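Local coordinates for mutual gliding-motility protein MglA (Myxococcus xanthus DK 1622, PDB 6H17) that binds and hydrolyses GTP as a small Ras-like GTPase, acting as the intracellular switch that sets the direction and speed of gliding motility, at residues 87-92 and 117-122. Numbering follows the deposited sequence. Where two conformers were deposited one is given.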
loop_
_atom_site.group_PDB
_atom_site.type_symbol
_atom_site.label_atom_id
_atom_site.label_comp_id
_atom_site.label_asym_id
_atom_site.label_seq_id
_atom_site.Cartn_x
_atom_site.Cartn_y
_atom_site.Cartn_z
ATOM N N ALA A 87 9.642 4.827 13.321
ATOM C CA ALA A 87 10.111 3.512 13.738
ATOM C C ALA A 87 9.109 2.422 13.363
ATOM O O ALA A 87 9.487 1.342 12.896
ATOM C CB ALA A 87 10.397 3.497 15.242
ATOM N N SER A 88 7.813 2.701 13.544
ATOM C CA SER A 88 6.788 1.729 13.181
ATOM C C SER A 88 6.776 1.481 11.684
ATOM O O SER A 88 6.659 0.334 11.231
ATOM C CB SER A 88 5.413 2.248 13.604
ATOM O OG SER A 88 5.273 2.274 15.003
ATOM N N ARG A 89 6.852 2.552 10.896
ATOM C CA ARG A 89 6.859 2.397 9.452
ATOM C C ARG A 89 8.022 1.530 9.010
ATOM O O ARG A 89 7.878 0.690 8.116
ATOM C CB ARG A 89 6.933 3.757 8.764
ATOM C CG ARG A 89 5.702 4.614 8.996
ATOM C CD ARG A 89 5.678 5.842 8.117
ATOM N NE ARG A 89 6.623 6.884 8.478
ATOM C CZ ARG A 89 6.397 7.803 9.396
ATOM N NH1 ARG A 89 5.283 7.748 10.117
ATOM N NH2 ARG A 89 7.283 8.763 9.625
ATOM N N LYS A 90 9.190 1.723 9.624
ATOM C CA LYS A 90 10.361 0.944 9.243
ATOM C C LYS A 90 10.184 -0.532 9.572
ATOM O O LYS A 90 10.599 -1.396 8.795
ATOM C CB LYS A 90 11.603 1.541 9.908
ATOM C CG LYS A 90 11.936 2.897 9.305
ATOM C CD LYS A 90 12.810 3.760 10.181
ATOM C CE LYS A 90 14.188 3.190 10.275
ATOM N NZ LYS A 90 14.849 3.156 8.932
ATOM N N LEU A 91 9.581 -0.853 10.716
ATOM C CA LEU A 91 9.327 -2.252 11.035
ATOM C C LEU A 91 8.425 -2.887 9.983
ATOM O O LEU A 91 8.698 -3.991 9.488
ATOM C CB LEU A 91 8.696 -2.364 12.420
ATOM C CG LEU A 91 9.569 -1.989 13.617
ATOM C CD1 LEU A 91 8.803 -2.179 14.924
ATOM C CD2 LEU A 91 10.854 -2.797 13.631
ATOM N N ILE A 92 7.353 -2.192 9.612
ATOM C CA ILE A 92 6.349 -2.763 8.720
ATOM C C ILE A 92 6.899 -2.940 7.310
ATOM O O ILE A 92 6.499 -3.865 6.591
ATOM C CB ILE A 92 5.063 -1.908 8.769
ATOM C CG1 ILE A 92 4.464 -1.951 10.184
ATOM C CG2 ILE A 92 4.058 -2.370 7.707
ATOM C CD1 ILE A 92 3.515 -0.817 10.490
ATOM N N LEU A 117 6.323 10.689 0.963
ATOM C CA LEU A 117 6.891 10.007 -0.201
ATOM C C LEU A 117 8.414 9.962 -0.111
ATOM O O LEU A 117 9.035 8.943 -0.443
ATOM C CB LEU A 117 6.415 10.708 -1.478
ATOM C CG LEU A 117 6.941 10.160 -2.798
ATOM C CD1 LEU A 117 6.604 8.684 -2.929
ATOM C CD2 LEU A 117 6.347 10.987 -3.947
ATOM N N GLU A 118 9.034 11.043 0.349
ATOM C CA GLU A 118 10.477 11.020 0.561
ATOM C C GLU A 118 10.851 10.048 1.677
ATOM O O GLU A 118 11.856 9.324 1.576
ATOM C CB GLU A 118 10.992 12.429 0.845
ATOM C CG GLU A 118 12.475 12.465 1.152
ATOM C CD GLU A 118 13.366 12.121 -0.028
ATOM O OE1 GLU A 118 14.604 12.104 0.177
ATOM O OE2 GLU A 118 12.870 11.854 -1.147
ATOM N N ASN A 119 10.058 10.015 2.748
ATOM C CA ASN A 119 10.278 9.068 3.831
ATOM C C ASN A 119 10.197 7.631 3.343
ATOM O O ASN A 119 10.984 6.783 3.788
ATOM C CB ASN A 119 9.240 9.356 4.919
ATOM C CG ASN A 119 9.350 8.449 6.108
ATOM O OD1 ASN A 119 8.444 7.648 6.360
ATOM N ND2 ASN A 119 10.421 8.584 6.871
ATOM N N LEU A 120 9.253 7.328 2.442
ATOM C CA LEU A 120 9.196 6.002 1.831
ATOM C C LEU A 120 10.497 5.683 1.105
ATOM O O LEU A 120 11.064 4.596 1.262
ATOM C CB LEU A 120 8.025 5.929 0.850
ATOM C CG LEU A 120 7.888 4.646 0.022
ATOM C CD1 LEU A 120 7.731 3.412 0.893
ATOM C CD2 LEU A 120 6.718 4.801 -0.960
ATOM N N ARG A 121 10.971 6.620 0.283
ATOM C CA ARG A 121 12.201 6.380 -0.468
ATOM C C ARG A 121 13.375 6.134 0.468
ATOM O O ARG A 121 14.163 5.205 0.257
ATOM C CB ARG A 121 12.464 7.573 -1.388
ATOM C CG ARG A 121 13.659 7.394 -2.307
ATOM C CD ARG A 121 13.949 8.666 -3.092
ATOM N NE ARG A 121 14.611 9.673 -2.267
ATOM C CZ ARG A 121 15.909 9.659 -1.972
ATOM N NH1 ARG A 121 16.681 8.685 -2.430
ATOM N NH2 ARG A 121 16.432 10.615 -1.215
ATOM N N ILE A 122 13.500 6.953 1.518
ATOM C CA ILE A 122 14.601 6.820 2.457
ATOM C C ILE A 122 14.507 5.514 3.222
ATOM O O ILE A 122 15.511 4.817 3.404
ATOM C CB ILE A 122 14.617 8.041 3.405
ATOM C CG1 ILE A 122 14.995 9.318 2.656
ATOM C CG2 ILE A 122 15.534 7.759 4.602
ATOM C CD1 ILE A 122 16.426 9.364 2.160
#
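Arg-89 and Asn-119 join two helices by one hydrogen bond, a compact example of how a buried arginine can link loop backbone, here probably the start of switch II as in other small GTPases, to a neighbouring helix. NE of Arg-89 donates to OD1 of Asn-119 at 2.9 Å, and the N-H...O angle is bent, at 143°. The two side chains cross almost perpendicularly, guanidinium and amide planes 77° apart. OD1 lies at the guanidinium edge, near its plane, while the donor stands 31° off the amide's own plane. NH2 of Arg-89 is 3.6 Å from the same OD1, too far to add a second bond. A bend at the third torsion turns the arginine head across the amide, and its remaining nitrogens are used as well: NH1 donates to the carbonyls of Pro-80 and Gln-82, NH2 to that of Val-83. On the asparagine, OD1 is also bonded to the hydroxyl of Tyr-18, and ND2 to OD1 of Asp-86. A leucine in place of Arg-89 would probably leave OD1 of Asn-119 without its NE donor and cost the three loop carbonyls these bonds. The closest CA atoms of the two segments, those of Arg-89 and Leu-120, are 8.7 Å apart. Tyr-18, at the end of strand 10-18 that leads into the P-loop, touches both Arg-89 and Leu-120, and so ties helices 86-93 and 110-125 to the central sheet beside the nucleotide.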